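Local coordinates for protein putative esterase (Bacteroides intestinalis DSM 17393, PDB 5VOL) that acts as a ferulic acid esterase of carbohydrate esterase family 1, probably releasing feruloyl groups from arabinoxylan, and binds calcium, at residues Phe216-Asp221 against His258-Gln263; Phe224-Asn229 against Phe245-Gly250. One frame throughout, in Å; residues are numbered along the deposited sequence.

Contact 1 of 2, residues Phe216-Asp221 against His258-Gln263; sequences FVDCGD and HSALYQ. With CA (calcium ion), chain Q.
With CG turned away from its own backbone N (chi1 -176°), the carboxylate of Asp-218 reaches off the strand toward the helix. Gln-263 meets it through a chain that leaves CA beside its backbone N and then bends at chi2, which turns the amide toward the strand. The two side chains cross nearly at right angles, with carboxylate and amide planes 40° apart, and Asp-218 OD2 lies 3.4 Å from Gln-263 NE2. On the helix side the methyl of Ala-260 comes up to the same oxygen, Ala-260 CB being 3.6 Å from Asp-218 OD2. Both polar ends have their main partner in Tyr-160, whose OH is hydrogen-bonded to Asp-218 OD2 and to Gln-263 NE2. A salt bridge from Arg-248 NH2 to Asp-218 OD2 probably helps to stabilise the negative charge in this buried place. Two residues earlier on the strand, the Phe-216 ring lies obliquely to the amide, its CE1 4.4 Å from Gln-263 NE2; the ring also stacks on Tyr-160 and meets Phe-267 edge to face. In this alpha/beta-hydrolase fold, 216-218 ends a parallel strand of the central sheet, and helix 254-271 covers one face of it; its 258-263 segment runs nearly antiparallel to 216-218, at 154° between their N-to-C directions. Alternation along the strand sends Phe-216 and Asp-218 to that helix, while Val-217 faces helix 226-238. Beyond the strand the chain opens into a loop whose Asp-221 holds a calcium ion with both carboxylate oxygens, OD1 at 2.5 Å and OD2 at 2.4 Å from the metal. Asp-222, Asp-249, two waters and Gln-244 of the second subunit complete the shell, which puts the ion at a junction between chains.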
loop_
_atom_site.group_PDB
_atom_site.type_symbol
_atom_site.label_atom_id
_atom_site.label_comp_id
_atom_site.label_asym_id
_atom_site.label_seq_id
_atom_site.Cartn_x
_atom_site.Cartn_y
_atom_site.Cartn_z
ATOM N N PHE C 216 18.173 -5.356 2.591
ATOM C CA PHE C 216 16.885 -5.190 1.910
ATOM C C PHE C 216 17.173 -4.958 0.424
ATOM O O PHE C 216 17.867 -4.010 0.071
ATOM C CB PHE C 216 16.108 -4.015 2.521
ATOM C CG PHE C 216 14.610 -4.063 2.300
ATOM C CD1 PHE C 216 14.067 -3.998 1.020
ATOM C CD2 PHE C 216 13.743 -4.140 3.391
ATOM C CE1 PHE C 216 12.688 -4.020 0.820
ATOM C CE2 PHE C 216 12.363 -4.161 3.206
ATOM C CZ PHE C 216 11.825 -4.111 1.916
ATOM N N VAL C 217 16.666 -5.838 -0.433
ATOM C CA VAL C 217 16.859 -5.729 -1.878
ATOM C C VAL C 217 15.526 -5.466 -2.581
ATOM O O VAL C 217 14.560 -6.221 -2.417
ATOM C CB VAL C 217 17.517 -7.000 -2.429
ATOM C CG1 VAL C 217 17.614 -6.946 -3.954
ATOM C CG2 VAL C 217 18.903 -7.174 -1.778
ATOM N N ASP C 218 15.483 -4.397 -3.373
ATOM C CA ASP C 218 14.232 -3.883 -3.945
ATOM C C ASP C 218 14.443 -3.553 -5.423
ATOM O O ASP C 218 15.190 -2.626 -5.723
ATOM C CB ASP C 218 13.805 -2.637 -3.159
ATOM C CG ASP C 218 12.473 -2.070 -3.584
ATOM O OD1 ASP C 218 11.702 -2.732 -4.314
ATOM O OD2 ASP C 218 12.188 -0.935 -3.140
ATOM N N CYS C 219 13.800 -4.298 -6.332
ATOM C CA CYS C 219 14.047 -4.154 -7.784
ATOM C C CYS C 219 12.810 -4.507 -8.614
ATOM O O CYS C 219 12.150 -5.517 -8.351
ATOM C CB CYS C 219 15.223 -5.034 -8.213
ATOM S SG CYS C 219 15.742 -4.834 -9.963
ATOM N N GLY C 220 12.497 -3.675 -9.606
ATOM C CA GLY C 220 11.245 -3.771 -10.338
ATOM C C GLY C 220 11.164 -4.922 -11.320
ATOM O O GLY C 220 12.182 -5.373 -11.843
ATOM N N ASP C 221 9.950 -5.372 -11.618
ATOM C CA ASP C 221 9.796 -6.524 -12.497
ATOM C C ASP C 221 10.237 -6.216 -13.934
ATOM O O ASP C 221 10.588 -7.133 -14.677
ATOM C CB ASP C 221 8.348 -7.075 -12.456
ATOM C CG ASP C 221 7.302 -6.136 -13.056
ATOM O OD1 ASP C 221 7.514 -4.911 -13.129
ATOM O OD2 ASP C 221 6.220 -6.656 -13.431
ATOM N N HIS C 258 11.990 6.907 -5.769
ATOM C CA HIS C 258 11.263 7.733 -4.802
ATOM C C HIS C 258 10.336 6.885 -3.897
ATOM O O HIS C 258 10.328 7.032 -2.671
ATOM C CB HIS C 258 10.450 8.811 -5.527
ATOM C CG HIS C 258 9.333 9.373 -4.706
ATOM N ND1 HIS C 258 8.027 8.932 -4.811
ATOM C CD2 HIS C 258 9.318 10.346 -3.764
ATOM C CE1 HIS C 258 7.269 9.589 -3.959
ATOM N NE2 HIS C 258 8.026 10.462 -3.314
ATOM N N SER C 259 9.552 5.998 -4.499
ATOM C CA SER C 259 8.658 5.156 -3.716
ATOM C C SER C 259 9.461 4.204 -2.811
ATOM O O SER C 259 9.011 3.852 -1.725
ATOM C CB SER C 259 7.700 4.384 -4.634
ATOM O OG SER C 259 8.402 3.485 -5.468
ATOM N N ALA C 260 10.671 3.827 -3.237
ATOM C CA ALA C 260 11.534 2.978 -2.422
ATOM C C ALA C 260 11.886 3.636 -1.086
ATOM O O ALA C 260 12.056 2.957 -0.070
ATOM C CB ALA C 260 12.837 2.619 -3.205
ATOM N N LEU C 261 11.993 4.959 -1.078
ATOM C CA LEU C 261 12.277 5.684 0.163
ATOM C C LEU C 261 11.284 5.395 1.265
ATOM O O LEU C 261 11.646 5.383 2.438
ATOM C CB LEU C 261 12.293 7.190 -0.085
ATOM C CG LEU C 261 13.575 7.765 -0.660
ATOM C CD1 LEU C 261 13.390 9.263 -0.830
ATOM C CD2 LEU C 261 14.748 7.474 0.288
ATOM N N TYR C 262 10.022 5.191 0.888
ATOM C CA TYR C 262 8.972 4.938 1.859
ATOM C C TYR C 262 9.130 3.577 2.528
ATOM O O TYR C 262 8.563 3.334 3.593
ATOM C CB TYR C 262 7.588 5.067 1.191
ATOM C CG TYR C 262 7.132 6.508 1.061
ATOM C CD1 TYR C 262 6.450 7.123 2.100
ATOM C CD2 TYR C 262 7.403 7.261 -0.087
ATOM C CE1 TYR C 262 6.030 8.430 2.010
ATOM C CE2 TYR C 262 6.989 8.588 -0.190
ATOM C CZ TYR C 262 6.297 9.158 0.872
ATOM O OH TYR C 262 5.862 10.457 0.821
ATOM N N GLN C 263 9.913 2.691 1.928
ATOM C CA GLN C 263 10.273 1.440 2.600
ATOM C C GLN C 263 11.647 1.541 3.269
ATOM O O GLN C 263 11.873 1.007 4.373
ATOM C CB GLN C 263 10.247 0.283 1.603
ATOM C CG GLN C 263 8.828 -0.100 1.218
ATOM C CD GLN C 263 8.704 -0.648 -0.195
ATOM O OE1 GLN C 263 7.612 -0.629 -0.772
ATOM N NE2 GLN C 263 9.814 -1.151 -0.758
HETATM CA CA CA Q . 5.455 -4.605 -14.511
HETATM O O HOH W 1 4.363 -2.984 -16.138
HETATM O O HOH W 2 5.669 -6.356 -16.464
#

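Contact 2 of 2, residues Phe224-Asn229 against Phe245-Gly250; sequences FLLDRN and FRVRDG. With CA (calcium ion), chain Q.
Phe-245 starts the contact by pointing its ring at the first turn of helix 226-238, where CE1 lies 4.3 Å from Asn-229 O and CZ lies 4.4 Å from Leu-226 CD1, both approaching the ring obliquely. Asn-229 ND2 donates to Leu-225 O, at the N-cap, over 2.9 Å, coming from above the carbonyl plane, and also hydrogen-bonds Ala-164 O; Leu-225 O takes the backbone N of Asn-229 as well. Arg-246 turns off the other way, and its NH1 folds back to Phe-245 O at 2.9 Å. Val-247 returns to the helix side and presents both methyls to Leu-226, CG2 at 3.9 Å and CG1 at 4.2 Å from CD1. Leu-226 extends away from its backbone N (chi1 177°), which carries CD1 across the valine at about a right angle. Val-247 also packs on Val-247 of the second subunit, so the apolar patch continues over the interface. Arg-248 turns to helix 254-271, where it hydrogen-bonds Ser-259 OG and Tyr-256 O. Asp-249 reaches the calcium ion with one oxygen, OD1, at 2.3 Å. Gly-250 follows with phi of 136°, a conformation made possible by its lack of a side chain, and its N donates to Asp-221 OD1, steadying a metal ligand. Nearby, Asp-223 OD1 accepts from Leu-225 N, and Leu-225 touches His-252; these two match the acid and histidine of a possible Ser-His-Asp triad. The contact belongs to a beta-alpha-beta unit: strand 214-218 leads into helix 226-238, which packs against the sheet and returns to strand 244-246, an outermost strand of the sheet within this chain, beside 214-218 and parallel to it.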
loop_
_atom_site.group_PDB
_atom_site.type_symbol
_atom_site.label_atom_id
_atom_site.label_comp_id
_atom_site.label_asym_id
_atom_site.label_seq_id
_atom_site.Cartn_x
_atom_site.Cartn_y
_atom_site.Cartn_z
ATOM N N PHE C 224 16.151 -3.987 -16.114
ATOM C CA PHE C 224 17.190 -4.781 -16.778
ATOM C C PHE C 224 18.183 -5.359 -15.770
ATOM O O PHE C 224 18.910 -6.290 -16.090
ATOM C CB PHE C 224 17.914 -3.951 -17.853
ATOM C CG PHE C 224 18.944 -2.987 -17.312
ATOM C CD1 PHE C 224 18.581 -1.970 -16.451
ATOM C CD2 PHE C 224 20.270 -3.077 -17.706
ATOM C CE1 PHE C 224 19.525 -1.068 -15.963
ATOM C CE2 PHE C 224 21.220 -2.177 -17.225
ATOM C CZ PHE C 224 20.843 -1.174 -16.345
ATOM N N LEU C 225 18.183 -4.847 -14.537
ATOM C CA LEU C 225 19.043 -5.402 -13.498
ATOM C C LEU C 225 18.329 -6.410 -12.582
ATOM O O LEU C 225 18.911 -6.864 -11.597
ATOM C CB LEU C 225 19.657 -4.276 -12.653
ATOM C CG LEU C 225 20.818 -3.530 -13.316
ATOM C CD1 LEU C 225 21.231 -2.287 -12.534
ATOM C CD2 LEU C 225 22.005 -4.475 -13.455
ATOM N N LEU C 226 17.092 -6.776 -12.910
ATOM C CA LEU C 226 16.341 -7.727 -12.088
ATOM C C LEU C 226 17.079 -9.062 -11.963
ATOM O O LEU C 226 17.200 -9.613 -10.873
ATOM C CB LEU C 226 14.931 -7.959 -12.650
ATOM C CG LEU C 226 14.099 -9.013 -11.887
ATOM C CD1 LEU C 226 13.854 -8.620 -10.435
ATOM C CD2 LEU C 226 12.764 -9.282 -12.566
ATOM N N ASP C 227 17.595 -9.573 -13.075
ATOM C CA ASP C 227 18.204 -10.898 -13.057
ATOM C C ASP C 227 19.420 -10.978 -12.126
ATOM O O ASP C 227 19.601 -11.986 -11.428
ATOM C CB ASP C 227 18.575 -11.326 -14.484
ATOM C CG ASP C 227 17.368 -11.822 -15.273
ATOM O OD1 ASP C 227 16.241 -11.822 -14.719
ATOM O OD2 ASP C 227 17.536 -12.211 -16.450
ATOM N N ARG C 228 20.241 -9.931 -12.090
ATOM C CA ARG C 228 21.394 -9.924 -11.187
ATOM C C ARG C 228 20.984 -9.774 -9.720
ATOM O O ARG C 228 21.661 -10.282 -8.825
ATOM C CB ARG C 228 22.367 -8.802 -11.543
ATOM C CG ARG C 228 23.063 -8.978 -12.880
ATOM C CD ARG C 228 23.754 -10.317 -12.987
ATOM N NE ARG C 228 24.685 -10.353 -14.121
ATOM C CZ ARG C 228 24.992 -11.453 -14.802
ATOM N NH1 ARG C 228 24.446 -12.620 -14.474
ATOM N NH2 ARG C 228 25.843 -11.385 -15.821
ATOM N N ASN C 229 19.910 -9.033 -9.468
ATOM C CA ASN C 229 19.448 -8.860 -8.087
ATOM C C ASN C 229 18.866 -10.170 -7.582
ATOM O O ASN C 229 18.989 -10.509 -6.405
ATOM C CB ASN C 229 18.431 -7.721 -7.985
ATOM C CG ASN C 229 19.094 -6.379 -7.868
ATOM O OD1 ASN C 229 19.566 -6.003 -6.795
ATOM N ND2 ASN C 229 19.193 -5.662 -8.990
ATOM N N PHE C 245 13.590 -9.379 0.120
ATOM C CA PHE C 245 13.605 -9.179 -1.331
ATOM C C PHE C 245 12.209 -8.730 -1.763
ATOM O O PHE C 245 11.223 -9.369 -1.407
ATOM C CB PHE C 245 14.022 -10.474 -2.043
ATOM C CG PHE C 245 14.216 -10.338 -3.547
ATOM C CD1 PHE C 245 14.869 -9.243 -4.087
ATOM C CD2 PHE C 245 13.748 -11.322 -4.409
ATOM C CE1 PHE C 245 15.046 -9.120 -5.473
ATOM C CE2 PHE C 245 13.933 -11.217 -5.799
ATOM C CZ PHE C 245 14.576 -10.115 -6.330
ATOM N N ARG C 246 12.120 -7.606 -2.473
ATOM C CA ARG C 246 10.856 -7.181 -3.071
ATOM C C ARG C 246 11.024 -6.950 -4.554
ATOM O O ARG C 246 11.963 -6.300 -4.973
ATOM C CB ARG C 246 10.323 -5.891 -2.429
ATOM C CG ARG C 246 10.259 -5.931 -0.890
ATOM C CD ARG C 246 9.091 -6.767 -0.338
ATOM N NE ARG C 246 9.141 -6.712 1.120
ATOM C CZ ARG C 246 9.788 -7.590 1.879
ATOM N NH1 ARG C 246 10.401 -8.629 1.324
ATOM N NH2 ARG C 246 9.817 -7.435 3.201
ATOM N N VAL C 247 10.085 -7.463 -5.336
ATOM C CA VAL C 247 10.018 -7.124 -6.744
ATOM C C VAL C 247 8.673 -6.436 -6.899
ATOM O O VAL C 247 7.635 -7.082 -6.786
ATOM C CB VAL C 247 10.123 -8.357 -7.649
ATOM C CG1 VAL C 247 9.944 -7.964 -9.128
ATOM C CG2 VAL C 247 11.456 -9.095 -7.405
ATOM N N ARG C 248 8.701 -5.119 -7.076
ATOM C CA ARG C 248 7.483 -4.345 -7.259
ATOM C C ARG C 248 7.285 -4.019 -8.734
ATOM O O ARG C 248 8.181 -4.261 -9.545
ATOM C CB ARG C 248 7.540 -3.073 -6.424
ATOM C CG ARG C 248 7.778 -3.372 -4.941
ATOM C CD ARG C 248 7.795 -2.101 -4.110
ATOM N NE ARG C 248 9.024 -1.323 -4.259
ATOM C CZ ARG C 248 9.095 -0.105 -4.781
ATOM N NH1 ARG C 248 8.014 0.494 -5.258
ATOM N NH2 ARG C 248 10.262 0.526 -4.829
ATOM N N ASP C 249 6.119 -3.485 -9.087
ATOM C CA ASP C 249 5.896 -3.032 -10.458
ATOM C C ASP C 249 6.868 -1.892 -10.823
ATOM O O ASP C 249 7.025 -0.931 -10.075
ATOM C CB ASP C 249 4.453 -2.565 -10.649
ATOM C CG ASP C 249 4.100 -2.316 -12.120
ATOM O OD1 ASP C 249 4.643 -3.012 -13.007
ATOM O OD2 ASP C 249 3.268 -1.431 -12.388
ATOM N N GLY C 250 7.506 -2.001 -11.981
ATOM C CA GLY C 250 8.256 -0.880 -12.509
ATOM C C GLY C 250 9.625 -1.202 -13.069
ATOM O O GLY C 250 10.080 -2.340 -13.049
HETATM CA CA CA Q . 5.455 -4.605 -14.511
HETATM O O HOH W 1 4.363 -2.984 -16.138
HETATM O O HOH W 2 5.669 -6.356 -16.464
#

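Contact 1 and contact 2 have their centres about 9 Å apart. Along the chain 224-229 and 245-250 fall inside the loop closed by 216-221 and 258-263, so contact 2 is nested in contact 1. They share the sheet through neighbouring strands 214-218 and 244-246, joined by a probable backbone bond from Arg-246 N to Val-217 O (2.8 Å); another, from Asp-221 N to Arg-248 O (2.9 Å), continues the pairing into the loops that follow. Helix 254-271 packs on the face with Phe-216 and Asp-218, helix 226-238 on the face with Val-217. The two loops converge on one calcium ion, which ties this edge of the fold to the second subunit.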